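PDB 5D2E: MlnE from Bacillus amyloliquefaciens subsp. plantarum, which is a modular synthase of the macrolactin assembly line, its N-terminal B-type ketoreductase crystallised here with bound NADP, probably reducing beta-keto groups of the growing polyketide. Local coordinates for residues D142-Q147 with K384-V389; I229-N234 with R248-R253; W390-A395 with D429-Y434. All coordinates share one frame; numbering follows the deposited sequence.

Interaction 1 of 3, residues D142-Q147 with K384-V389; sequences DAMRKQ and KVFGTV. With NAP (NADP nicotinamide-adenine-dinucleotide phosphate), chain B.
Met-144 lies alongside the ring of Phe-386, the two side chains running past each other in opposite directions. Its CE methyl comes within 3.9 Å of Phe-386 CD1. The sulfur stands 5.0 Å from the ring centroid, 45° off the ring normal, an oblique Met-aromatic contact. A bend at chi3 (-78°) turns CE toward the ring, and both SD and CE also rest on the methyls of Val-389. Met-144 and Val-389 meet tip to tip, with SD 3.9 Å from Val-389 CG2. Arg-145 adds its aliphatic part, CG lying 4.2 Å from Phe-386 CZ, while its guanidinium pairs with Glu-141. No hydrogen bond crosses the contact.

Behind this apolar patch, Lys-384 faces the cofactor. Its NZ donates to O3D of the nicotinamide ribose of NADP at 2.7 Å and more weakly to O2D, and is also bonded to Asn-425. This lysine is part of the observed NADP site. Thr-388 OG1 bonds to Lys-384 O at 2.7 Å from above the carbonyl plane.

The contact joins helix 141-164 of the N-terminal, probably structural, Rossmann-like subdomain to helix 386-394 of the NADP-binding subdomain. Helix 186-201 covers Met-144 through Ile-187, and helix 419-437 backs Val-389 through Phe-431.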
loop_
_atom_site.group_PDB
_atom_site.type_symbol
_atom_site.label_atom_id
_atom_site.label_comp_id
_atom_site.label_asym_id
_atom_site.label_seq_id
_atom_site.Cartn_x
_atom_site.Cartn_y
_atom_site.Cartn_z
ATOM N N ASP A 142 16.735 -3.940 -8.892
ATOM C CA ASP A 142 17.729 -3.994 -7.835
ATOM C C ASP A 142 17.391 -3.025 -6.686
ATOM O O ASP A 142 17.497 -3.365 -5.526
ATOM C CB ASP A 142 19.099 -3.626 -8.411
ATOM C CG ASP A 142 20.198 -3.841 -7.404
ATOM O OD1 ASP A 142 20.406 -5.006 -7.031
ATOM O OD2 ASP A 142 20.803 -2.857 -6.932
ATOM N N ALA A 143 16.989 -1.812 -7.023
ATOM C CA ALA A 143 16.695 -0.819 -6.014
ATOM C C ALA A 143 15.475 -1.270 -5.217
ATOM O O ALA A 143 15.468 -1.144 -4.002
ATOM C CB ALA A 143 16.393 0.527 -6.634
ATOM N N MET A 144 14.443 -1.728 -5.914
ATOM C CA MET A 144 13.224 -2.134 -5.213
ATOM C C MET A 144 13.472 -3.321 -4.308
ATOM O O MET A 144 12.999 -3.343 -3.168
ATOM C CB MET A 144 12.111 -2.359 -6.179
ATOM C CG MET A 144 11.612 -1.070 -6.818
ATOM S SD MET A 144 10.191 -1.484 -7.911
ATOM C CE MET A 144 11.073 -2.138 -9.283
ATOM N N ARG A 145 14.260 -4.283 -4.775
ATOM C CA ARG A 145 14.599 -5.425 -3.938
ATOM C C ARG A 145 15.312 -4.988 -2.674
ATOM O O ARG A 145 14.981 -5.482 -1.580
ATOM C CB ARG A 145 15.458 -6.446 -4.705
ATOM C CG ARG A 145 14.666 -7.307 -5.658
ATOM C CD ARG A 145 15.504 -8.473 -6.222
ATOM N NE ARG A 145 14.762 -9.194 -7.245
ATOM C CZ ARG A 145 13.697 -9.978 -7.012
ATOM N NH1 ARG A 145 13.188 -10.157 -5.790
ATOM N NH2 ARG A 145 13.117 -10.584 -8.038
ATOM N N LYS A 146 16.273 -4.075 -2.788
ATOM C CA LYS A 146 17.005 -3.596 -1.591
ATOM C C LYS A 146 16.092 -2.880 -0.637
ATOM O O LYS A 146 16.197 -3.110 0.593
ATOM C CB LYS A 146 18.166 -2.696 -1.953
ATOM C CG LYS A 146 19.186 -3.473 -2.756
ATOM C CD LYS A 146 20.502 -2.740 -3.005
ATOM C CE LYS A 146 21.482 -3.760 -3.630
ATOM N NZ LYS A 146 22.441 -3.182 -4.613
ATOM N N GLN A 147 15.183 -2.040 -1.176
ATOM C CA GLN A 147 14.265 -1.307 -0.285
ATOM C C GLN A 147 13.336 -2.295 0.469
ATOM O O GLN A 147 13.114 -2.168 1.664
ATOM C CB GLN A 147 13.466 -0.260 -1.007
ATOM C CG GLN A 147 14.308 0.940 -1.536
ATOM C CD GLN A 147 13.438 2.140 -1.765
ATOM O OE1 GLN A 147 12.274 2.001 -2.207
ATOM N NE2 GLN A 147 13.916 3.287 -1.365
ATOM N N LYS A 384 1.352 -6.138 -7.523
ATOM C CA LYS A 384 0.959 -4.819 -7.039
ATOM C C LYS A 384 2.184 -3.934 -6.699
ATOM O O LYS A 384 2.106 -2.731 -6.710
ATOM C CB LYS A 384 0.045 -4.987 -5.826
ATOM C CG LYS A 384 -1.371 -5.404 -6.195
ATOM C CD LYS A 384 -2.183 -5.783 -5.041
ATOM C CE LYS A 384 -3.592 -6.235 -5.443
ATOM N NZ LYS A 384 -4.397 -5.130 -5.979
ATOM N N VAL A 385 3.307 -4.539 -6.337
ATOM C CA VAL A 385 4.547 -3.763 -6.119
ATOM C C VAL A 385 5.322 -3.699 -7.417
ATOM O O VAL A 385 5.298 -2.673 -8.085
ATOM C CB VAL A 385 5.337 -4.260 -4.930
ATOM C CG1 VAL A 385 6.666 -3.474 -4.802
ATOM C CG2 VAL A 385 4.487 -4.144 -3.691
ATOM N N PHE A 386 5.901 -4.812 -7.848
ATOM C CA PHE A 386 6.702 -4.823 -9.079
ATOM C C PHE A 386 5.873 -4.606 -10.321
ATOM O O PHE A 386 6.245 -3.823 -11.216
ATOM C CB PHE A 386 7.463 -6.136 -9.190
ATOM C CG PHE A 386 8.523 -6.282 -8.168
ATOM C CD1 PHE A 386 9.758 -5.687 -8.375
ATOM C CD2 PHE A 386 8.304 -6.980 -7.007
ATOM C CE1 PHE A 386 10.753 -5.826 -7.462
ATOM C CE2 PHE A 386 9.324 -7.139 -6.078
ATOM C CZ PHE A 386 10.543 -6.527 -6.306
ATOM N N GLY A 387 4.718 -5.256 -10.384
ATOM C CA GLY A 387 3.865 -5.160 -11.576
ATOM C C GLY A 387 3.444 -3.742 -11.895
ATOM O O GLY A 387 3.544 -3.294 -13.024
ATOM N N THR A 388 2.983 -3.048 -10.870
ATOM C CA THR A 388 2.597 -1.658 -11.012
ATOM C C THR A 388 3.740 -0.831 -11.595
ATOM O O THR A 388 3.530 -0.015 -12.504
ATOM C CB THR A 388 2.193 -1.111 -9.653
ATOM O OG1 THR A 388 1.167 -1.920 -9.089
ATOM C CG2 THR A 388 1.678 0.302 -9.765
ATOM N N VAL A 389 4.944 -1.046 -11.053
ATOM C CA VAL A 389 6.112 -0.247 -11.467
ATOM C C VAL A 389 6.465 -0.567 -12.895
ATOM O O VAL A 389 6.779 0.334 -13.679
ATOM C CB VAL A 389 7.307 -0.409 -10.483
ATOM C CG1 VAL A 389 8.562 0.316 -10.959
ATOM C CG2 VAL A 389 6.898 0.145 -9.079
HETATM P PA NAP B . -9.516 -12.082 -9.211
HETATM O O1A NAP B . -10.837 -12.513 -9.902
HETATM O O2A NAP B . -8.515 -13.079 -8.657
HETATM O O5B NAP B . -8.753 -11.287 -10.382
HETATM C C5B NAP B . -7.388 -10.931 -10.202
HETATM C C4B NAP B . -6.729 -11.379 -11.483
HETATM O O4B NAP B . -5.327 -11.049 -11.390
HETATM C C3B NAP B . -6.784 -12.909 -11.748
HETATM O O3B NAP B . -7.608 -13.193 -12.883
HETATM C C2B NAP B . -5.329 -13.292 -12.062
HETATM O O2B NAP B . -5.255 -14.145 -13.170
HETATM C C1B NAP B . -4.658 -11.915 -12.282
HETATM N N9A NAP B . -3.246 -11.869 -11.928
HETATM C C8A NAP B . -2.657 -12.200 -10.715
HETATM N N7A NAP B . -1.286 -12.083 -10.782
HETATM C C5A NAP B . -1.003 -11.602 -12.010
HETATM C C6A NAP B . 0.200 -11.260 -12.734
HETATM N N6A NAP B . 1.395 -11.364 -12.065
HETATM N N1A NAP B . 0.084 -10.874 -14.083
HETATM C C2A NAP B . -1.124 -10.789 -14.669
HETATM N N3A NAP B . -2.295 -11.098 -14.046
HETATM C C4A NAP B . -2.295 -11.501 -12.771
HETATM O O3 NAP B . -9.815 -10.990 -8.037
HETATM P PN NAP B . -10.894 -9.779 -8.086
HETATM O O1N NAP B . -11.936 -9.979 -7.000
HETATM O O2N NAP B . -11.159 -9.528 -9.548
HETATM O O5D NAP B . -10.086 -8.462 -7.610
HETATM C C5D NAP B . -9.323 -7.782 -8.648
HETATM C C4D NAP B . -8.466 -6.643 -8.077
HETATM O O4D NAP B . -9.219 -5.765 -7.253
HETATM C C3D NAP B . -7.365 -7.234 -7.187
HETATM O O3D NAP B . -6.146 -6.570 -7.467
HETATM C C2D NAP B . -7.846 -7.006 -5.765
HETATM O O2D NAP B . -6.747 -6.922 -4.814
HETATM C C1D NAP B . -8.728 -5.730 -5.880
HETATM N N1N NAP B . -9.781 -5.745 -4.832
HETATM C C2N NAP B . -10.874 -6.587 -4.924
HETATM C C3N NAP B . -11.897 -6.654 -3.960
HETATM C C7N NAP B . -13.121 -7.600 -4.103
HETATM O O7N NAP B . -13.963 -7.677 -3.203
HETATM N N7N NAP B . -13.343 -8.348 -5.193
HETATM C C4N NAP B . -11.760 -5.833 -2.831
HETATM C C5N NAP B . -10.631 -5.012 -2.717
HETATM C C6N NAP B . -9.661 -4.961 -3.735
HETATM P P2B NAP B . -4.016 -15.187 -13.454
HETATM O O1X NAP B . -3.891 -16.141 -12.275
HETATM O O2X NAP B . -4.383 -15.876 -14.807
HETATM O O3X NAP B . -2.789 -14.325 -13.568
#

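Interaction 2 of 3, residues I229-N234 with R248-R253; sequences ISFEWN and RHYYKR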
loop_
_atom_site.group_PDB
_atom_site.type_symbol
_atom_site.label_atom_id
_atom_site.label_comp_id
_atom_site.label_asym_id
_atom_site.label_seq_id
_atom_site.Cartn_x
_atom_site.Cartn_y
_atom_site.Cartn_z
ATOM N N ILE A 229 12.477 10.344 17.846
ATOM C CA ILE A 229 12.312 9.091 18.628
ATOM C C ILE A 229 11.797 9.378 20.039
ATOM O O ILE A 229 10.823 8.758 20.512
ATOM C CB ILE A 229 13.627 8.284 18.636
ATOM C CG1 ILE A 229 13.939 7.812 17.210
ATOM C CG2 ILE A 229 13.580 7.130 19.565
ATOM C CD1 ILE A 229 15.356 7.298 17.008
ATOM N N SER A 230 12.440 10.331 20.721
ATOM C CA SER A 230 11.961 10.675 22.054
ATOM C C SER A 230 10.529 11.198 22.089
ATOM O O SER A 230 9.794 10.985 23.049
ATOM C CB SER A 230 12.917 11.689 22.700
ATOM O OG SER A 230 14.220 11.091 22.947
ATOM N N PHE A 231 10.165 11.973 21.069
ATOM C CA PHE A 231 8.851 12.508 20.966
ATOM C C PHE A 231 7.859 11.356 20.814
ATOM O O PHE A 231 6.795 11.329 21.447
ATOM C CB PHE A 231 8.790 13.476 19.775
ATOM C CG PHE A 231 7.443 14.137 19.597
ATOM C CD1 PHE A 231 7.134 15.323 20.313
ATOM C CD2 PHE A 231 6.506 13.626 18.695
ATOM C CE1 PHE A 231 5.903 15.950 20.133
ATOM C CE2 PHE A 231 5.253 14.239 18.549
ATOM C CZ PHE A 231 4.955 15.397 19.281
ATOM N N GLU A 232 8.199 10.400 19.961
ATOM C CA GLU A 232 7.324 9.226 19.762
ATOM C C GLU A 232 7.168 8.458 21.083
ATOM O O GLU A 232 6.053 8.018 21.468
ATOM C CB GLU A 232 7.901 8.308 18.655
ATOM C CG GLU A 232 7.696 8.857 17.254
ATOM C CD GLU A 232 6.292 8.589 16.734
ATOM O OE1 GLU A 232 5.605 7.761 17.368
ATOM O OE2 GLU A 232 5.910 9.173 15.709
ATOM N N TRP A 233 8.292 8.270 21.783
ATOM C CA TRP A 233 8.219 7.526 23.067
ATOM C C TRP A 233 7.305 8.153 24.082
ATOM O O TRP A 233 6.769 7.475 24.960
ATOM C CB TRP A 233 9.577 7.438 23.706
ATOM C CG TRP A 233 10.484 6.481 23.073
ATOM C CD1 TRP A 233 10.144 5.365 22.345
ATOM C CD2 TRP A 233 11.899 6.480 23.167
ATOM N NE1 TRP A 233 11.291 4.680 21.963
ATOM C CE2 TRP A 233 12.373 5.348 22.452
ATOM C CE3 TRP A 233 12.830 7.346 23.744
ATOM C CZ2 TRP A 233 13.728 5.051 22.344
ATOM C CZ3 TRP A 233 14.154 7.067 23.623
ATOM C CH2 TRP A 233 14.602 5.923 22.923
ATOM N N ASN A 234 7.135 9.464 23.965
ATOM C CA ASN A 234 6.344 10.217 24.911
ATOM C C ASN A 234 4.964 10.708 24.412
ATOM O O ASN A 234 4.367 11.494 25.110
ATOM C CB ASN A 234 7.220 11.381 25.412
ATOM C CG ASN A 234 8.293 10.911 26.374
ATOM O OD1 ASN A 234 7.976 10.537 27.500
ATOM N ND2 ASN A 234 9.546 10.868 25.925
ATOM N N ARG A 248 10.933 20.977 11.575
ATOM C CA ARG A 248 10.167 21.971 12.393
ATOM C C ARG A 248 8.632 21.771 12.523
ATOM O O ARG A 248 7.962 22.449 13.269
ATOM C CB ARG A 248 10.468 23.370 11.836
ATOM C CG ARG A 248 11.925 23.761 12.037
ATOM C CD ARG A 248 12.154 25.253 11.797
ATOM N NE ARG A 248 13.429 25.530 12.438
ATOM C CZ ARG A 248 13.614 26.140 13.619
ATOM N NH1 ARG A 248 12.619 26.676 14.320
ATOM N NH2 ARG A 248 14.847 26.259 14.065
ATOM N N HIS A 249 8.101 20.826 11.770
ATOM C CA HIS A 249 6.660 20.586 11.647
ATOM C C HIS A 249 6.421 19.090 11.441
ATOM O O HIS A 249 7.271 18.403 10.932
ATOM C CB HIS A 249 6.097 21.304 10.447
ATOM C CG HIS A 249 6.193 22.796 10.527
ATOM N ND1 HIS A 249 7.262 23.503 10.011
ATOM C CD2 HIS A 249 5.384 23.703 11.124
ATOM C CE1 HIS A 249 7.072 24.794 10.254
ATOM N NE2 HIS A 249 5.938 24.933 10.918
ATOM N N TYR A 250 5.249 18.610 11.841
ATOM C CA TYR A 250 4.865 17.272 11.539
ATOM C C TYR A 250 3.397 17.223 11.144
ATOM O O TYR A 250 2.601 18.132 11.457
ATOM C CB TYR A 250 5.187 16.315 12.677
ATOM C CG TYR A 250 4.405 16.508 13.973
ATOM C CD1 TYR A 250 4.864 17.374 14.955
ATOM C CD2 TYR A 250 3.195 15.858 14.172
ATOM C CE1 TYR A 250 4.149 17.550 16.127
ATOM C CE2 TYR A 250 2.457 16.041 15.329
ATOM C CZ TYR A 250 2.963 16.889 16.305
ATOM O OH TYR A 250 2.260 17.066 17.455
ATOM N N TYR A 251 3.039 16.158 10.455
ATOM C CA TYR A 251 1.661 16.008 10.032
ATOM C C TYR A 251 1.171 14.560 10.054
ATOM O O TYR A 251 1.946 13.587 9.863
ATOM C CB TYR A 251 1.388 16.752 8.707
ATOM C CG TYR A 251 2.531 16.860 7.766
ATOM C CD1 TYR A 251 3.509 17.838 7.891
ATOM C CD2 TYR A 251 2.644 15.957 6.699
ATOM C CE1 TYR A 251 4.619 17.888 7.025
ATOM C CE2 TYR A 251 3.754 15.987 5.786
ATOM C CZ TYR A 251 4.749 16.949 5.953
ATOM O OH TYR A 251 5.799 16.906 5.023
ATOM N N LYS A 252 -0.118 14.448 10.367
ATOM C CA LYS A 252 -0.807 13.214 10.435
ATOM C C LYS A 252 -2.020 13.250 9.509
ATOM O O LYS A 252 -2.513 14.315 9.166
ATOM C CB LYS A 252 -1.321 13.046 11.854
ATOM C CG LYS A 252 -0.265 12.713 12.886
ATOM C CD LYS A 252 -0.971 12.121 14.095
ATOM C CE LYS A 252 -0.024 11.368 14.987
ATOM N NZ LYS A 252 0.996 12.339 15.463
ATOM N N ARG A 253 -2.505 12.072 9.158
ATOM C CA ARG A 253 -3.545 11.971 8.168
ATOM C C ARG A 253 -4.651 11.007 8.594
ATOM O O ARG A 253 -4.385 10.017 9.280
ATOM C CB ARG A 253 -3.020 11.553 6.812
ATOM C CG ARG A 253 -2.593 10.111 6.765
ATOM C CD ARG A 253 -2.168 9.652 5.399
ATOM N NE ARG A 253 -1.235 8.537 5.492
ATOM C CZ ARG A 253 -0.376 8.198 4.536
ATOM N NH1 ARG A 253 -0.341 8.855 3.371
ATOM N NH2 ARG A 253 0.475 7.212 4.753
#
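Phe-231 and Tyr-250 are the two residues that touch. The far end of the phenylalanine meets the phenol end of the tyrosine. Phe-231 CZ lies 3.7 Å from Tyr-250 OH and 3.9 Å from Tyr-250 CZ. The hydroxyl sits at the edge of the Phe-231 ring, near its plane, while Phe-231 CE2 lies over one face of the Tyr-250 ring. The side chains cross at about a right angle. The ring planes are 56° apart and the centroids 5.3 Å apart, so the pair is oblique.

Phe-231 CA and Tyr-250 CA are 11.3 Å apart, and the long side chains span the gap. With chi1 at -178°, the Phe-231 ring is carried out from helix 222-233, on the side opposite its amide nitrogen. Tyr-250 has CG between its N and carbonyl carbon (chi1 67°), which raises the phenol from strand 249-257.

Further out, Phe-47 meets the Phe-231 ring, and His-45 stacks on Tyr-250. Backbone bonds to His-45 and Asp-43 hold the strand against strand 35-46. The helix end is fixed by Asn-234, whose ND2 bonds to Ser-230 O at 2.9 Å and also to Phe-53 O. Glu-232 points its carboxylate to Tyr-245 OH, and its OE2 is 5.9 Å from Lys-252 NZ, too far for a salt bridge.

Near the surface and away from the NADP site, the contact packs helix 222-233, in the N-terminal Rossmann-like part, against strand 249-257, which pairs with strands 35-46 and 242-245. No hydrogen bond crosses it, so it rests mainly on van der Waals packing of two aromatic rings.

Interaction 3 of 3, residues W390-A395 with D429-Y434; sequences WLDKAA and DGFTQY
Asp-392 meets both Phe-431 and Tyr-434, and every contact is van der Waals in range. Its CB lies in the plane of the Phe-431 ring, at the edge, 3.7 Å from Phe-431 CE2. The carboxylate continues past the same edge, with Asp-392 CG 3.8 Å from Phe-431 CZ. Oxygen OD2 reaches the edge of the second ring, 3.7 Å from Tyr-434 CE1. The carboxylate plane is turned 82° from each ring plane. Both rings extend from helix 419-437 with chi1 near 180°, one helical turn apart, and this brings their edges to the same aspartate.

No hydrogen bond or salt bridge crosses between the two segments; the polar partners of Asp-392 lie outside them. Asp-392 OD1 forms salt bridges with Arg-440 and Arg-435. The latter belongs to helix 419-437, so the charge ties helix 386-394 to the same helix that supplies the rings. Within 429-434, Thr-432 OG1 donates to Asp-429 O at 2.7 Å.

Apolar packing surrounds the site. Phe-403 of strand 402-408 touches Asp-392, and the Phe-137 ring meets Tyr-434. The two helices both belong to the KR domain, which has the Rossmann-type fold.

The aspartate is buried, and the two arginines probably keep it ionised. Its OD2 is hydrogen-bonded outside the two segments and also lies at the Tyr-434 edge, where slightly positive C-H groups probably favour a carboxylate.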
loop_
_atom_site.group_PDB
_atom_site.type_symbol
_atom_site.label_atom_id
_atom_site.label_comp_id
_atom_site.label_asym_id
_atom_site.label_seq_id
_atom_site.Cartn_x
_atom_site.Cartn_y
_atom_site.Cartn_z
ATOM N N TRP A 390 6.389 -1.853 -13.251
ATOM C CA TRP A 390 6.726 -2.244 -14.607
ATOM C C TRP A 390 5.759 -1.721 -15.631
ATOM O O TRP A 390 6.168 -1.355 -16.781
ATOM C CB TRP A 390 6.848 -3.745 -14.719
ATOM C CG TRP A 390 7.845 -4.410 -13.823
ATOM C CD1 TRP A 390 7.755 -5.687 -13.391
ATOM C CD2 TRP A 390 9.085 -3.902 -13.318
ATOM N NE1 TRP A 390 8.813 -6.006 -12.587
ATOM C CE2 TRP A 390 9.685 -4.953 -12.568
ATOM C CE3 TRP A 390 9.781 -2.693 -13.443
ATOM C CZ2 TRP A 390 10.932 -4.818 -11.900
ATOM C CZ3 TRP A 390 11.056 -2.576 -12.797
ATOM C CH2 TRP A 390 11.593 -3.625 -12.020
ATOM N N LEU A 391 4.479 -1.618 -15.245
ATOM C CA LEU A 391 3.454 -1.088 -16.152
ATOM C C LEU A 391 3.688 0.400 -16.386
ATOM O O LEU A 391 3.627 0.878 -17.491
ATOM C CB LEU A 391 2.079 -1.283 -15.569
ATOM C CG LEU A 391 1.493 -2.686 -15.596
ATOM C CD1 LEU A 391 0.372 -2.902 -14.601
ATOM C CD2 LEU A 391 0.969 -2.924 -17.025
ATOM N N ASP A 392 3.969 1.137 -15.333
ATOM C CA ASP A 392 4.301 2.544 -15.489
ATOM C C ASP A 392 5.565 2.708 -16.360
ATOM O O ASP A 392 5.607 3.581 -17.224
ATOM C CB ASP A 392 4.568 3.184 -14.155
ATOM C CG ASP A 392 5.195 4.587 -14.284
ATOM O OD1 ASP A 392 4.425 5.512 -14.570
ATOM O OD2 ASP A 392 6.407 4.714 -14.090
ATOM N N LYS A 393 6.572 1.897 -16.090
ATOM C CA LYS A 393 7.860 1.980 -16.743
ATOM C C LYS A 393 7.731 1.657 -18.232
ATOM O O LYS A 393 8.112 2.460 -19.055
ATOM C CB LYS A 393 8.849 1.042 -16.106
ATOM C CG LYS A 393 10.298 1.289 -16.537
ATOM C CD LYS A 393 11.182 0.354 -15.703
ATOM C CE LYS A 393 12.676 0.633 -15.857
ATOM N NZ LYS A 393 13.495 -0.230 -15.007
ATOM N N ALA A 394 7.111 0.527 -18.561
ATOM C CA ALA A 394 6.908 0.170 -19.979
ATOM C C ALA A 394 6.045 1.166 -20.731
ATOM O O ALA A 394 6.187 1.293 -21.925
ATOM C CB ALA A 394 6.276 -1.195 -20.080
ATOM N N ALA A 395 5.104 1.823 -20.046
ATOM C CA ALA A 395 4.157 2.704 -20.710
ATOM C C ALA A 395 4.520 4.179 -20.576
ATOM O O ALA A 395 3.681 5.050 -20.853
ATOM C CB ALA A 395 2.768 2.485 -20.160
ATOM N N ASP A 429 -0.902 2.883 -3.612
ATOM C CA ASP A 429 -1.419 4.118 -3.137
ATOM C C ASP A 429 -0.310 5.230 -3.108
ATOM O O ASP A 429 -0.547 6.368 -3.571
ATOM C CB ASP A 429 -2.020 4.015 -1.748
ATOM C CG ASP A 429 -3.158 2.986 -1.631
ATOM O OD1 ASP A 429 -3.750 2.587 -2.643
ATOM O OD2 ASP A 429 -3.470 2.646 -0.471
ATOM N N GLY A 430 0.867 4.883 -2.592
ATOM C CA GLY A 430 2.016 5.786 -2.584
ATOM C C GLY A 430 2.661 5.995 -3.962
ATOM O O GLY A 430 3.168 7.100 -4.260
ATOM N N PHE A 431 2.526 5.012 -4.849
ATOM C CA PHE A 431 3.122 5.107 -6.154
ATOM C C PHE A 431 2.497 6.211 -6.997
ATOM O O PHE A 431 3.108 6.707 -7.953
ATOM C CB PHE A 431 3.085 3.761 -6.884
ATOM C CG PHE A 431 3.893 3.739 -8.163
ATOM C CD1 PHE A 431 5.290 3.748 -8.124
ATOM C CD2 PHE A 431 3.270 3.762 -9.410
ATOM C CE1 PHE A 431 6.046 3.750 -9.307
ATOM C CE2 PHE A 431 4.017 3.697 -10.579
ATOM C CZ PHE A 431 5.396 3.712 -10.551
ATOM N N THR A 432 1.254 6.584 -6.655
ATOM C CA THR A 432 0.596 7.662 -7.324
ATOM C C THR A 432 1.498 8.926 -7.266
ATOM O O THR A 432 1.511 9.731 -8.228
ATOM C CB THR A 432 -0.735 8.068 -6.675
ATOM O OG1 THR A 432 -0.492 8.399 -5.329
ATOM C CG2 THR A 432 -1.809 6.956 -6.758
ATOM N N GLN A 433 2.214 9.123 -6.170
ATOM C CA GLN A 433 3.062 10.318 -6.025
ATOM C C GLN A 433 4.284 10.251 -6.923
ATOM O O GLN A 433 4.816 11.283 -7.274
ATOM C CB GLN A 433 3.557 10.423 -4.602
ATOM C CG GLN A 433 2.444 10.761 -3.629
ATOM C CD GLN A 433 3.051 11.044 -2.231
ATOM O OE1 GLN A 433 4.017 11.851 -2.082
ATOM N NE2 GLN A 433 2.537 10.336 -1.210
ATOM N N TYR A 434 4.761 9.052 -7.255
ATOM C CA TYR A 434 5.852 8.898 -8.158
ATOM C C TYR A 434 5.432 9.331 -9.544
ATOM O O TYR A 434 6.154 10.028 -10.272
ATOM C CB TYR A 434 6.368 7.450 -8.145
ATOM C CG TYR A 434 7.499 7.140 -9.121
ATOM C CD1 TYR A 434 7.235 6.731 -10.443
ATOM C CD2 TYR A 434 8.833 7.256 -8.725
ATOM C CE1 TYR A 434 8.265 6.419 -11.325
ATOM C CE2 TYR A 434 9.873 6.982 -9.619
ATOM C CZ TYR A 434 9.586 6.573 -10.916
ATOM O OH TYR A 434 10.627 6.256 -11.772
#

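Overall arrangement
Interactions 1 and 3 share helix 386-394 and touch directly: Val-389 and Thr-388 of the first pack on Phe-431 of the second, and their centres are about 10 Å apart. Together they place this helix between helix 141-164 of the N-terminal, probably structural, Rossmann-like subdomain and helix 419-437 of the NADP-binding subdomain. Interaction 3 is fully buried, and its charged residue is balanced by arginines. Interaction 1 is partly buried and apolar, with the NADP lysine on its far side. Interaction 2 stands apart, its centre about 28 Å from that of interaction 1. It is a surface pairing of two aromatic rings that joins helix to strand and involves no charge.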